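PDB 6GMM: adhesin LabA, which probably attaches Helicobacter pylori to the gastric mucosa by binding LacdiNAc-bearing glycans through its lectin-like extracellular domain. Local coordinates for residues A[138-143]-A[160-165]; A[151-156]-A[184-189]; A[246-251]-A[305-310]; A[260-265]-A[291-296]. One frame throughout, in Å; residues are numbered along the deposited sequence.

Interaction 1. Residues A[138-143]-A[160-165]; sequences YQIIQK and TELKFT
Leu-162 is the first residue of the strand 161-165 to reach helix 128-145. With CG anti to the backbone N (chi1 -170°), its two methyls spread over the helix: CD2 lies 3.7 Å from Ile-140 CG2, and CD1 rests against the backbone carbonyl O of Lys-143. Lys-163 turns its CB away from the helix and packs on the neighbouring strand 181-185. Phe-164 points back inward and buries more surface than any other residue here. Its CG takes the crowded position between backbone N and carbonyl carbon (chi1 67°), which carries the ring to the helix. There the Lys-143 CG stands over the ring centre, 3.4 Å from the Phe-164 centroid and almost on the ring normal, a CH-pi contact. Ile-140 CG1 comes to the edge instead, 3.7 Å from Phe-164 CZ. The lysine chain bends at chi2 and again at chi4, keeping CD and CE near Phe-164 CD2 before NZ reaches its hydrogen bond with Thr-346 OG1. The directions of the two segments are 120° apart. No hydrogen bond joins them, so they meet through apolar and CH-pi packing alone, with the ammonium group directed to another part of the chain.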
loop_
_atom_site.group_PDB
_atom_site.type_symbol
_atom_site.label_atom_id
_atom_site.label_comp_id
_atom_site.label_asym_id
_atom_site.label_seq_id
_atom_site.Cartn_x
_atom_site.Cartn_y
_atom_site.Cartn_z
ATOM N N TYR A 138 -17.756 -1.226 -13.145
ATOM C CA TYR A 138 -18.242 -0.049 -12.421
ATOM C C TYR A 138 -19.447 -0.398 -11.522
ATOM O O TYR A 138 -19.499 0.021 -10.365
ATOM C CB TYR A 138 -18.596 1.069 -13.425
ATOM C CG TYR A 138 -19.284 2.275 -12.820
ATOM C CD1 TYR A 138 -18.551 3.306 -12.243
ATOM C CD2 TYR A 138 -20.668 2.406 -12.865
ATOM C CE1 TYR A 138 -19.178 4.447 -11.743
ATOM C CE2 TYR A 138 -21.307 3.522 -12.330
ATOM C CZ TYR A 138 -20.556 4.549 -11.790
ATOM O OH TYR A 138 -21.190 5.650 -11.285
ATOM N N GLN A 139 -20.395 -1.183 -12.059
ATOM C CA GLN A 139 -21.601 -1.563 -11.322
ATOM C C GLN A 139 -21.287 -2.417 -10.130
ATOM O O GLN A 139 -21.924 -2.223 -9.102
ATOM C CB GLN A 139 -22.688 -2.208 -12.212
ATOM C CG GLN A 139 -23.224 -1.343 -13.345
ATOM C CD GLN A 139 -23.861 -0.041 -12.941
ATOM O OE1 GLN A 139 -24.450 0.097 -11.856
ATOM N NE2 GLN A 139 -23.787 0.935 -13.843
ATOM N N ILE A 140 -20.274 -3.316 -10.227
ATOM C CA ILE A 140 -19.860 -4.162 -9.088
ATOM C C ILE A 140 -19.273 -3.297 -7.976
ATOM O O ILE A 140 -19.602 -3.500 -6.803
ATOM C CB ILE A 140 -18.943 -5.357 -9.489
ATOM C CG1 ILE A 140 -19.748 -6.386 -10.337
ATOM C CG2 ILE A 140 -18.380 -6.029 -8.241
ATOM C CD1 ILE A 140 -18.929 -7.508 -11.146
ATOM N N ILE A 141 -18.393 -2.340 -8.346
ATOM C CA ILE A 141 -17.788 -1.408 -7.402
ATOM C C ILE A 141 -18.874 -0.632 -6.675
ATOM O O ILE A 141 -18.871 -0.601 -5.449
ATOM C CB ILE A 141 -16.755 -0.464 -8.075
ATOM C CG1 ILE A 141 -15.552 -1.283 -8.610
ATOM C CG2 ILE A 141 -16.292 0.622 -7.072
ATOM C CD1 ILE A 141 -14.568 -0.540 -9.464
ATOM N N GLN A 142 -19.815 -0.033 -7.428
ATOM C CA GLN A 142 -20.907 0.748 -6.858
ATOM C C GLN A 142 -21.788 -0.077 -5.927
ATOM O O GLN A 142 -22.073 0.397 -4.831
ATOM C CB GLN A 142 -21.718 1.459 -7.958
ATOM C CG GLN A 142 -21.025 2.734 -8.435
ATOM C CD GLN A 142 -21.040 3.892 -7.444
ATOM O OE1 GLN A 142 -21.439 3.797 -6.275
ATOM N NE2 GLN A 142 -20.609 5.032 -7.906
ATOM N N LYS A 143 -22.172 -1.333 -6.315
ATOM C CA LYS A 143 -22.990 -2.198 -5.432
ATOM C C LYS A 143 -22.213 -2.651 -4.205
ATOM O O LYS A 143 -22.799 -2.800 -3.133
ATOM C CB LYS A 143 -23.616 -3.402 -6.171
ATOM C CG LYS A 143 -24.494 -3.033 -7.382
ATOM C CD LYS A 143 -25.859 -2.424 -7.030
ATOM C CE LYS A 143 -26.661 -2.017 -8.254
ATOM N NZ LYS A 143 -26.065 -0.861 -8.989
ATOM N N THR A 160 -17.758 -12.603 2.026
ATOM C CA THR A 160 -19.072 -11.944 2.008
ATOM C C THR A 160 -19.565 -11.910 0.550
ATOM O O THR A 160 -18.852 -11.403 -0.313
ATOM C CB THR A 160 -19.030 -10.562 2.692
ATOM O OG1 THR A 160 -18.622 -10.745 4.049
ATOM C CG2 THR A 160 -20.395 -9.852 2.667
ATOM N N GLU A 161 -20.757 -12.486 0.279
ATOM C CA GLU A 161 -21.351 -12.566 -1.064
ATOM C C GLU A 161 -21.957 -11.243 -1.530
ATOM O O GLU A 161 -22.648 -10.556 -0.764
ATOM C CB GLU A 161 -22.409 -13.692 -1.122
ATOM C CG GLU A 161 -23.022 -13.937 -2.499
ATOM C CD GLU A 161 -24.315 -14.737 -2.514
ATOM O OE1 GLU A 161 -24.359 -15.768 -3.224
ATOM O OE2 GLU A 161 -25.290 -14.326 -1.840
ATOM N N LEU A 162 -21.710 -10.915 -2.808
ATOM C CA LEU A 162 -22.280 -9.770 -3.503
ATOM C C LEU A 162 -23.167 -10.334 -4.626
ATOM O O LEU A 162 -22.675 -11.050 -5.510
ATOM C CB LEU A 162 -21.193 -8.831 -4.063
ATOM C CG LEU A 162 -21.696 -7.485 -4.608
ATOM C CD1 LEU A 162 -22.185 -6.561 -3.485
ATOM C CD2 LEU A 162 -20.622 -6.795 -5.401
ATOM N N LYS A 163 -24.484 -10.073 -4.543
ATOM C CA LYS A 163 -25.451 -10.601 -5.509
ATOM C C LYS A 163 -26.498 -9.566 -5.953
ATOM O O LYS A 163 -27.285 -9.081 -5.135
ATOM C CB LYS A 163 -26.119 -11.873 -4.952
ATOM C CG LYS A 163 -26.739 -12.769 -6.015
ATOM C CD LYS A 163 -27.384 -14.017 -5.412
ATOM C CE LYS A 163 -28.783 -13.794 -4.880
ATOM N NZ LYS A 163 -29.341 -15.031 -4.267
ATOM N N PHE A 164 -26.514 -9.257 -7.257
ATOM C CA PHE A 164 -27.436 -8.295 -7.870
ATOM C C PHE A 164 -27.569 -8.548 -9.370
ATOM O O PHE A 164 -26.669 -9.114 -9.991
ATOM C CB PHE A 164 -26.999 -6.833 -7.611
ATOM C CG PHE A 164 -25.704 -6.442 -8.291
ATOM C CD1 PHE A 164 -24.477 -6.789 -7.741
ATOM C CD2 PHE A 164 -25.712 -5.730 -9.486
ATOM C CE1 PHE A 164 -23.287 -6.459 -8.390
ATOM C CE2 PHE A 164 -24.516 -5.389 -10.127
ATOM C CZ PHE A 164 -23.313 -5.746 -9.570
ATOM N N THR A 165 -28.668 -8.061 -9.948
ATOM C CA THR A 165 -28.980 -8.137 -11.379
ATOM C C THR A 165 -28.634 -6.807 -12.040
ATOM O O THR A 165 -29.008 -5.739 -11.540
ATOM C CB THR A 165 -30.451 -8.514 -11.569
ATOM O OG1 THR A 165 -30.673 -9.794 -10.986
ATOM C CG2 THR A 165 -30.873 -8.557 -13.033
#

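Interaction 2. Residues A[151-156]-A[184-189]; sequences DIPALS and TKNNAQ
A buried carbonyl oxygen with no polar partner marks this contact: Asn-186 OD1 is buried against carbon atoms, 3.5 Å from Pro-153 CD and 3.8 Å from Ile-152 CG1. The other end of the same amide is satisfied, since ND2 donates to the backbone O of Ala-144, near the end of helix 128-145. That bond probably helps to fix which way the amide is turned. Asn-186 CG lies anti to its backbone N (chi1 -172°), and the side chain reaches toward the 151-156 segment, crossing Ile-152 at about a right angle and Pro-153 obliquely. The proline ring also meets the backbone, with Pro-153 CD 3.2 Å from the carbonyl O of Asn-186, a close approach of a ring carbon to a peptide oxygen.

Asn-186 is the centre of an inverse gamma turn, in which the N of Asn-187 makes a weak hydrogen bond to the O of Lys-185. This tight kink joins strand 181-185 to helix 188-205, and Asn-187 follows at the N-cap of that helix. Its OD1 accepts from the N of Val-190, while its ND2 donates to the O of Thr-158, so one side chain ties the helix start to the loop between helix 128-145 and strand 161-165.

In the first turn of the helix, Ala-188 turns its methyl toward the loop, where Leu-155 CD2 meets Ala-188 CB at 3.9 Å. Both side chains also pack on helix 57-76 and helix 239-264.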
loop_
_atom_site.group_PDB
_atom_site.type_symbol
_atom_site.label_atom_id
_atom_site.label_comp_id
_atom_site.label_asym_id
_atom_site.label_seq_id
_atom_site.Cartn_x
_atom_site.Cartn_y
_atom_site.Cartn_z
ATOM N N ASP A 151 -20.225 -0.410 2.880
ATOM C CA ASP A 151 -20.514 -1.845 2.867
ATOM C C ASP A 151 -19.313 -2.784 2.654
ATOM O O ASP A 151 -19.444 -3.982 2.961
ATOM C CB ASP A 151 -21.614 -2.161 1.839
ATOM C CG ASP A 151 -23.022 -1.719 2.232
ATOM O OD1 ASP A 151 -23.195 -1.182 3.361
ATOM O OD2 ASP A 151 -23.955 -1.937 1.431
ATOM N N ILE A 152 -18.166 -2.279 2.140
ATOM C CA ILE A 152 -17.008 -3.159 1.902
ATOM C C ILE A 152 -16.468 -3.710 3.234
ATOM O O ILE A 152 -16.054 -2.925 4.090
ATOM C CB ILE A 152 -15.882 -2.528 1.028
ATOM C CG1 ILE A 152 -16.442 -1.950 -0.291
ATOM C CG2 ILE A 152 -14.743 -3.548 0.760
ATOM C CD1 ILE A 152 -15.486 -1.031 -0.948
ATOM N N PRO A 153 -16.452 -5.050 3.422
ATOM C CA PRO A 153 -15.940 -5.603 4.684
ATOM C C PRO A 153 -14.446 -5.391 4.871
ATOM O O PRO A 153 -13.705 -5.260 3.886
ATOM C CB PRO A 153 -16.225 -7.108 4.567
ATOM C CG PRO A 153 -17.190 -7.265 3.406
ATOM C CD PRO A 153 -16.888 -6.122 2.503
ATOM N N ALA A 154 -14.006 -5.441 6.162
ATOM C CA ALA A 154 -12.616 -5.377 6.618
ATOM C C ALA A 154 -11.828 -6.508 5.945
ATOM O O ALA A 154 -12.394 -7.581 5.684
ATOM C CB ALA A 154 -12.569 -5.538 8.111
ATOM N N LEU A 155 -10.531 -6.277 5.676
ATOM C CA LEU A 155 -9.683 -7.184 4.904
ATOM C C LEU A 155 -9.657 -8.649 5.398
ATOM O O LEU A 155 -9.487 -9.552 4.573
ATOM C CB LEU A 155 -8.258 -6.614 4.776
ATOM C CG LEU A 155 -8.128 -5.227 4.108
ATOM C CD1 LEU A 155 -6.714 -4.959 3.734
ATOM C CD2 LEU A 155 -8.973 -5.112 2.835
ATOM N N SER A 156 -9.879 -8.887 6.708
ATOM C CA SER A 156 -9.915 -10.241 7.286
ATOM C C SER A 156 -11.131 -11.023 6.771
ATOM O O SER A 156 -11.101 -12.254 6.741
ATOM C CB SER A 156 -9.972 -10.173 8.811
ATOM O OG SER A 156 -11.121 -9.492 9.296
ATOM N N THR A 184 -20.832 -12.843 -6.985
ATOM C CA THR A 184 -19.402 -12.700 -6.668
ATOM C C THR A 184 -19.202 -12.384 -5.174
ATOM O O THR A 184 -20.156 -12.517 -4.396
ATOM C CB THR A 184 -18.719 -11.684 -7.629
ATOM O OG1 THR A 184 -17.303 -11.765 -7.433
ATOM C CG2 THR A 184 -19.203 -10.242 -7.427
ATOM N N LYS A 185 -17.956 -12.030 -4.759
ATOM C CA LYS A 185 -17.650 -11.695 -3.365
ATOM C C LYS A 185 -17.420 -10.186 -3.211
ATOM O O LYS A 185 -16.854 -9.536 -4.108
ATOM C CB LYS A 185 -16.426 -12.485 -2.819
ATOM C CG LYS A 185 -16.491 -14.020 -2.878
ATOM C CD LYS A 185 -17.485 -14.630 -1.898
ATOM C CE LYS A 185 -17.556 -16.131 -2.028
ATOM N NZ LYS A 185 -18.769 -16.680 -1.357
ATOM N N ASN A 186 -17.882 -9.631 -2.079
ATOM C CA ASN A 186 -17.656 -8.241 -1.712
ATOM C C ASN A 186 -16.374 -8.328 -0.916
ATOM O O ASN A 186 -16.391 -8.474 0.319
ATOM C CB ASN A 186 -18.779 -7.651 -0.841
ATOM C CG ASN A 186 -18.626 -6.153 -0.633
ATOM O OD1 ASN A 186 -17.577 -5.570 -0.932
ATOM N ND2 ASN A 186 -19.678 -5.476 -0.150
ATOM N N ASN A 187 -15.252 -8.360 -1.640
ATOM C CA ASN A 187 -13.939 -8.464 -1.020
ATOM C C ASN A 187 -12.983 -7.658 -1.853
ATOM O O ASN A 187 -13.263 -7.430 -3.034
ATOM C CB ASN A 187 -13.524 -9.922 -0.809
ATOM C CG ASN A 187 -12.932 -10.665 -1.989
ATOM O OD1 ASN A 187 -12.238 -10.115 -2.852
ATOM N ND2 ASN A 187 -13.082 -11.976 -1.972
ATOM N N ALA A 188 -11.898 -7.185 -1.243
ATOM C CA ALA A 188 -10.909 -6.312 -1.868
ATOM C C ALA A 188 -10.203 -6.895 -3.085
ATOM O O ALA A 188 -9.808 -6.124 -3.953
ATOM C CB ALA A 188 -9.897 -5.864 -0.840
ATOM N N GLN A 189 -10.040 -8.228 -3.171
ATOM C CA GLN A 189 -9.376 -8.854 -4.321
ATOM C C GLN A 189 -10.222 -8.663 -5.577
ATOM O O GLN A 189 -9.716 -8.217 -6.617
ATOM C CB GLN A 189 -9.163 -10.349 -4.065
ATOM C CG GLN A 189 -7.841 -10.878 -4.565
ATOM C CD GLN A 189 -7.685 -12.343 -4.252
ATOM O OE1 GLN A 189 -8.074 -12.838 -3.186
ATOM N NE2 GLN A 189 -7.094 -13.068 -5.177
#

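Interaction 3. Residues A[246-251]-A[305-310]; sequences QDMIKN and QAVVKD
The polar part of this helix pair centres on Asn-251 and Asp-310. Asn-251 ND2 donates to Asp-310 OD2 over 2.8 Å, entering by the syn lone pair with amide and carboxylate nearly coplanar, although the N-H...O angle of 142° is some way from straight. A water bridges the same two groups, donating to Asp-310 OD1 at 2.7 Å and accepting from Asn-251 ND2, so both carboxylate oxygens are engaged. The other end of the amide, OD1, is hydrogen-bonded to Arg-303. A second acid lies close by, with Asp-247 OD2 4.2 Å from Asp-310 OD1; the salt bridge of Asp-247 to Arg-313 probably eases their repulsion.

Van der Waals contacts make up the rest. Val-307 CG2 sits 3.8 Å from Asn-251 CB, and its CG1 meets Met-248 CE at 4.0 Å, where the methionine turns its end back at chi3 (76°). Met-248 CG also touches Asp-310 CB, while the Ala-306 methyl lies against the Asn-251 amide.

The segments run antiparallel at 177°, with axes 8.7 Å apart, as neighbouring helices of a bundle. Helix 57-76 receives Met-248, helix 188-205 packs on Gln-246 and Ile-249, and helix 354-366 covers helix 287-311 at Val-308.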
loop_
_atom_site.group_PDB
_atom_site.type_symbol
_atom_site.label_atom_id
_atom_site.label_comp_id
_atom_site.label_asym_id
_atom_site.label_seq_id
_atom_site.Cartn_x
_atom_site.Cartn_y
_atom_site.Cartn_z
ATOM N N GLN A 246 -3.318 3.102 -12.085
ATOM C CA GLN A 246 -2.842 1.726 -12.302
ATOM C C GLN A 246 -1.899 1.291 -11.211
ATOM O O GLN A 246 -2.056 0.185 -10.685
ATOM C CB GLN A 246 -2.163 1.577 -13.673
ATOM C CG GLN A 246 -3.173 1.661 -14.840
ATOM C CD GLN A 246 -3.917 0.369 -15.111
ATOM O OE1 GLN A 246 -3.858 -0.152 -16.237
ATOM N NE2 GLN A 246 -4.718 -0.130 -14.127
ATOM N N ASP A 247 -0.957 2.178 -10.821
ATOM C CA ASP A 247 0.025 1.909 -9.760
ATOM C C ASP A 247 -0.688 1.850 -8.386
ATOM O O ASP A 247 -0.330 1.031 -7.539
ATOM C CB ASP A 247 1.070 3.018 -9.773
ATOM C CG ASP A 247 2.030 2.995 -10.953
ATOM O OD1 ASP A 247 2.336 1.880 -11.463
ATOM O OD2 ASP A 247 2.586 4.070 -11.281
ATOM N N MET A 248 -1.723 2.704 -8.180
ATOM C CA MET A 248 -2.528 2.724 -6.955
ATOM C C MET A 248 -3.176 1.337 -6.765
ATOM O O MET A 248 -3.107 0.762 -5.688
ATOM C CB MET A 248 -3.624 3.782 -7.070
ATOM C CG MET A 248 -3.180 5.165 -6.680
ATOM S SD MET A 248 -4.499 6.370 -6.927
ATOM C CE MET A 248 -5.490 6.008 -5.548
ATOM N N ILE A 249 -3.745 0.786 -7.840
ATOM C CA ILE A 249 -4.380 -0.536 -7.856
ATOM C C ILE A 249 -3.322 -1.633 -7.562
ATOM O O ILE A 249 -3.578 -2.537 -6.755
ATOM C CB ILE A 249 -5.063 -0.731 -9.246
ATOM C CG1 ILE A 249 -6.336 0.137 -9.360
ATOM C CG2 ILE A 249 -5.344 -2.223 -9.559
ATOM C CD1 ILE A 249 -6.840 0.408 -10.860
ATOM N N LYS A 250 -2.146 -1.536 -8.238
ATOM C CA LYS A 250 -1.070 -2.504 -8.118
ATOM C C LYS A 250 -0.548 -2.568 -6.671
ATOM O O LYS A 250 -0.498 -3.652 -6.081
ATOM C CB LYS A 250 0.021 -2.238 -9.178
ATOM C CG LYS A 250 1.387 -2.840 -8.839
ATOM C CD LYS A 250 2.381 -2.732 -9.998
ATOM C CE LYS A 250 3.741 -3.312 -9.651
ATOM N NZ LYS A 250 4.543 -3.638 -10.865
ATOM N N ASN A 251 -0.268 -1.403 -6.078
ATOM C CA ASN A 251 0.195 -1.279 -4.697
ATOM C C ASN A 251 -0.865 -1.727 -3.672
ATOM O O ASN A 251 -0.554 -2.544 -2.820
ATOM C CB ASN A 251 0.715 0.133 -4.424
ATOM C CG ASN A 251 2.102 0.388 -4.991
ATOM O OD1 ASN A 251 3.048 -0.347 -4.729
ATOM N ND2 ASN A 251 2.271 1.451 -5.765
ATOM N N GLN A 305 1.313 3.718 1.996
ATOM C CA GLN A 305 2.021 4.977 1.734
ATOM C C GLN A 305 2.292 5.168 0.214
ATOM O O GLN A 305 2.138 6.289 -0.288
ATOM C CB GLN A 305 3.342 5.038 2.559
ATOM C CG GLN A 305 4.129 6.355 2.408
ATOM C CD GLN A 305 3.369 7.634 2.721
ATOM O OE1 GLN A 305 2.419 7.670 3.516
ATOM N NE2 GLN A 305 3.833 8.736 2.151
ATOM N N ALA A 306 2.652 4.077 -0.525
ATOM C CA ALA A 306 2.942 4.189 -1.965
ATOM C C ALA A 306 1.704 4.595 -2.750
ATOM O O ALA A 306 1.802 5.291 -3.774
ATOM C CB ALA A 306 3.501 2.889 -2.500
ATOM N N VAL A 307 0.534 4.165 -2.259
ATOM C CA VAL A 307 -0.758 4.514 -2.854
ATOM C C VAL A 307 -0.918 6.044 -2.731
ATOM O O VAL A 307 -1.354 6.651 -3.707
ATOM C CB VAL A 307 -1.939 3.740 -2.221
ATOM C CG1 VAL A 307 -3.296 4.348 -2.647
ATOM C CG2 VAL A 307 -1.861 2.237 -2.558
ATOM N N VAL A 308 -0.524 6.648 -1.567
ATOM C CA VAL A 308 -0.603 8.106 -1.333
ATOM C C VAL A 308 0.253 8.807 -2.377
ATOM O O VAL A 308 -0.221 9.702 -3.077
ATOM C CB VAL A 308 -0.191 8.559 0.099
ATOM C CG1 VAL A 308 -0.272 10.077 0.245
ATOM C CG2 VAL A 308 -1.014 7.874 1.176
ATOM N N LYS A 309 1.488 8.337 -2.510
ATOM C CA LYS A 309 2.494 8.877 -3.407
ATOM C C LYS A 309 2.098 8.792 -4.867
ATOM O O LYS A 309 2.368 9.748 -5.588
ATOM C CB LYS A 309 3.859 8.236 -3.137
ATOM C CG LYS A 309 4.391 8.525 -1.713
ATOM C CD LYS A 309 4.311 9.998 -1.252
ATOM C CE LYS A 309 5.363 10.908 -1.836
ATOM N NZ LYS A 309 5.281 12.280 -1.254
ATOM N N ASP A 310 1.411 7.698 -5.288
ATOM C CA ASP A 310 0.899 7.548 -6.668
ATOM C C ASP A 310 -0.240 8.565 -6.914
ATOM O O ASP A 310 -0.232 9.295 -7.920
ATOM C CB ASP A 310 0.381 6.123 -6.920
ATOM C CG ASP A 310 1.405 5.020 -6.814
ATOM O OD1 ASP A 310 2.574 5.240 -7.236
ATOM O OD2 ASP A 310 1.035 3.916 -6.352
HETATM O O HOH W 1 4.271 3.147 -7.530
#

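Interaction 4. Residues A[260-265]-A[291-296]; sequences KIVAAN and FANAKA
Hydrocarbon packing on Ala-296 carries one half of this contact. Its methyl points at the facing helix and is met by two branched residues: Ile-261 CB lies 3.7 Å from Ala-296 CB, and Val-262 CG2 comes within 4.0 Å of Ala-296 CB. Ile-261 CG2, anti to its backbone N, extends further along the partner helix and reaches the backbone O of Ala-292 at 3.5 Å. Its CD1, carried on the other branch, also approaches Ala-296 CB. The small alanine side chain is consistent with an axis distance of 8.6 Å.

This is a crossing of two helices in the largely helical body of the adhesin, the C-terminal end of 239-264 against the early part of 287-311. They run roughly antiparallel, 139° between their directions, so they splay more than a closely aligned pair would. Helix 32-50 packs against both, touching Val-262 and Asn-293, and helix 369-386 covers the far side of 287-311 at Phe-291, Ala-294 and Lys-295.

The other half is two asparagine side chains lying one over the other, running in opposite directions with their amide planes 14° apart. Asn-265 ND2 rests 3.7 Å from Asn-293 CB while Asn-265 CB lies 3.7 Å from Asn-293 ND2. No hydrogen bond crosses between the segments. Each amide instead bonds within its own helix region: Asn-265 ND2 folds back to the O of Ile-261 in a weak bond, and Asn-293 OD1, with CG anti to the backbone N (chi1 179°), accepts from Gln-297 NE2 one turn on. That oxygen also faces Val-262, whose CA is 3.9 Å away.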
loop_
_atom_site.group_PDB
_atom_site.type_symbol
_atom_site.label_atom_id
_atom_site.label_comp_id
_atom_site.label_asym_id
_atom_site.label_seq_id
_atom_site.Cartn_x
_atom_site.Cartn_y
_atom_site.Cartn_z
ATOM N N LYS A 260 -3.259 -11.591 3.908
ATOM C CA LYS A 260 -3.490 -13.035 4.126
ATOM C C LYS A 260 -2.530 -13.515 5.220
ATOM O O LYS A 260 -2.920 -14.313 6.078
ATOM C CB LYS A 260 -3.170 -13.854 2.859
ATOM C CG LYS A 260 -4.117 -13.683 1.684
ATOM C CD LYS A 260 -3.626 -14.543 0.514
ATOM C CE LYS A 260 -4.567 -14.513 -0.667
ATOM N NZ LYS A 260 -3.985 -15.220 -1.846
ATOM N N ILE A 261 -1.251 -13.057 5.150
ATOM C CA ILE A 261 -0.203 -13.408 6.095
ATOM C C ILE A 261 -0.617 -12.939 7.496
ATOM O O ILE A 261 -0.716 -13.764 8.398
ATOM C CB ILE A 261 1.203 -12.896 5.677
ATOM C CG1 ILE A 261 1.596 -13.351 4.244
ATOM C CG2 ILE A 261 2.256 -13.325 6.699
ATOM C CD1 ILE A 261 2.738 -12.529 3.567
ATOM N N VAL A 262 -0.938 -11.641 7.644
ATOM C CA VAL A 262 -1.392 -11.040 8.902
ATOM C C VAL A 262 -2.567 -11.835 9.434
ATOM O O VAL A 262 -2.549 -12.197 10.595
ATOM C CB VAL A 262 -1.788 -9.564 8.688
ATOM C CG1 VAL A 262 -2.272 -8.935 9.980
ATOM C CG2 VAL A 262 -0.641 -8.761 8.100
ATOM N N ALA A 263 -3.550 -12.158 8.557
ATOM C CA ALA A 263 -4.780 -12.899 8.849
ATOM C C ALA A 263 -4.507 -14.276 9.368
ATOM O O ALA A 263 -5.175 -14.714 10.305
ATOM C CB ALA A 263 -5.676 -12.964 7.613
ATOM N N ALA A 264 -3.488 -14.942 8.805
ATOM C CA ALA A 264 -3.061 -16.268 9.256
ATOM C C ALA A 264 -2.386 -16.243 10.640
ATOM O O ALA A 264 -2.326 -17.289 11.296
ATOM C CB ALA A 264 -2.132 -16.900 8.233
ATOM N N ASN A 265 -1.903 -15.056 11.090
ATOM C CA ASN A 265 -1.218 -14.885 12.386
ATOM C C ASN A 265 -2.018 -14.077 13.420
ATOM O O ASN A 265 -1.460 -13.698 14.450
ATOM C CB ASN A 265 0.167 -14.240 12.175
ATOM C CG ASN A 265 1.145 -15.135 11.476
ATOM O OD1 ASN A 265 1.580 -16.141 12.027
ATOM N ND2 ASN A 265 1.528 -14.790 10.254
ATOM N N PHE A 291 8.075 -13.456 12.669
ATOM C CA PHE A 291 8.837 -12.725 11.661
ATOM C C PHE A 291 7.972 -12.442 10.415
ATOM O O PHE A 291 7.836 -11.283 9.980
ATOM C CB PHE A 291 10.088 -13.520 11.276
ATOM C CG PHE A 291 10.879 -12.921 10.143
ATOM C CD1 PHE A 291 11.451 -11.659 10.263
ATOM C CD2 PHE A 291 10.973 -13.572 8.922
ATOM C CE1 PHE A 291 12.149 -11.081 9.201
ATOM C CE2 PHE A 291 11.667 -12.988 7.851
ATOM C CZ PHE A 291 12.251 -11.747 8.002
ATOM N N ALA A 292 7.376 -13.506 9.851
ATOM C CA ALA A 292 6.529 -13.387 8.678
ATOM C C ALA A 292 5.378 -12.376 8.919
ATOM O O ALA A 292 5.037 -11.598 8.010
ATOM C CB ALA A 292 5.974 -14.742 8.320
ATOM N N ASN A 293 4.793 -12.378 10.132
ATOM C CA ASN A 293 3.693 -11.470 10.458
ATOM C C ASN A 293 4.157 -10.007 10.382
ATOM O O ASN A 293 3.557 -9.222 9.676
ATOM C CB ASN A 293 3.085 -11.796 11.831
ATOM C CG ASN A 293 1.949 -10.885 12.247
ATOM O OD1 ASN A 293 1.395 -10.122 11.456
ATOM N ND2 ASN A 293 1.504 -11.008 13.468
ATOM N N ALA A 294 5.209 -9.669 11.095
ATOM C CA ALA A 294 5.827 -8.345 11.191
ATOM C C ALA A 294 6.314 -7.829 9.832
ATOM O O ALA A 294 6.130 -6.645 9.529
ATOM C CB ALA A 294 7.004 -8.423 12.164
ATOM N N LYS A 295 6.952 -8.720 9.027
ATOM C CA LYS A 295 7.452 -8.394 7.688
ATOM C C LYS A 295 6.235 -8.018 6.829
ATOM O O LYS A 295 6.240 -6.953 6.196
ATOM C CB LYS A 295 8.197 -9.600 7.089
ATOM C CG LYS A 295 8.969 -9.287 5.816
ATOM C CD LYS A 295 9.780 -10.482 5.385
ATOM C CE LYS A 295 10.449 -10.248 4.058
ATOM N NZ LYS A 295 10.423 -11.475 3.234
ATOM N N ALA A 296 5.145 -8.834 6.903
ATOM C CA ALA A 296 3.903 -8.510 6.167
ATOM C C ALA A 296 3.321 -7.171 6.609
ATOM O O ALA A 296 3.098 -6.329 5.759
ATOM C CB ALA A 296 2.866 -9.609 6.311
#

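Interactions 1 and 2 meet through the two-stranded sheet: Thr-160 O and Asn-186 N, 2.7 Å apart, probably form a hydrogen bond, as do Leu-162 N and Thr-184 O. Their segments alternate along the chain. Strand 161-165 packs on helix 128-145, and the chain leaving strand 181-185 meets the 151-156 loop. Interactions 3 and 4 share helices 239-264 and 287-311, with centres about 21 Å apart, and interaction 4 is nested within the loop closed by interaction 3. Interaction 2 comes closest to this pair, its nearest atoms about 5 Å from those of interaction 4, and helix 239-264 is the element that borders all three.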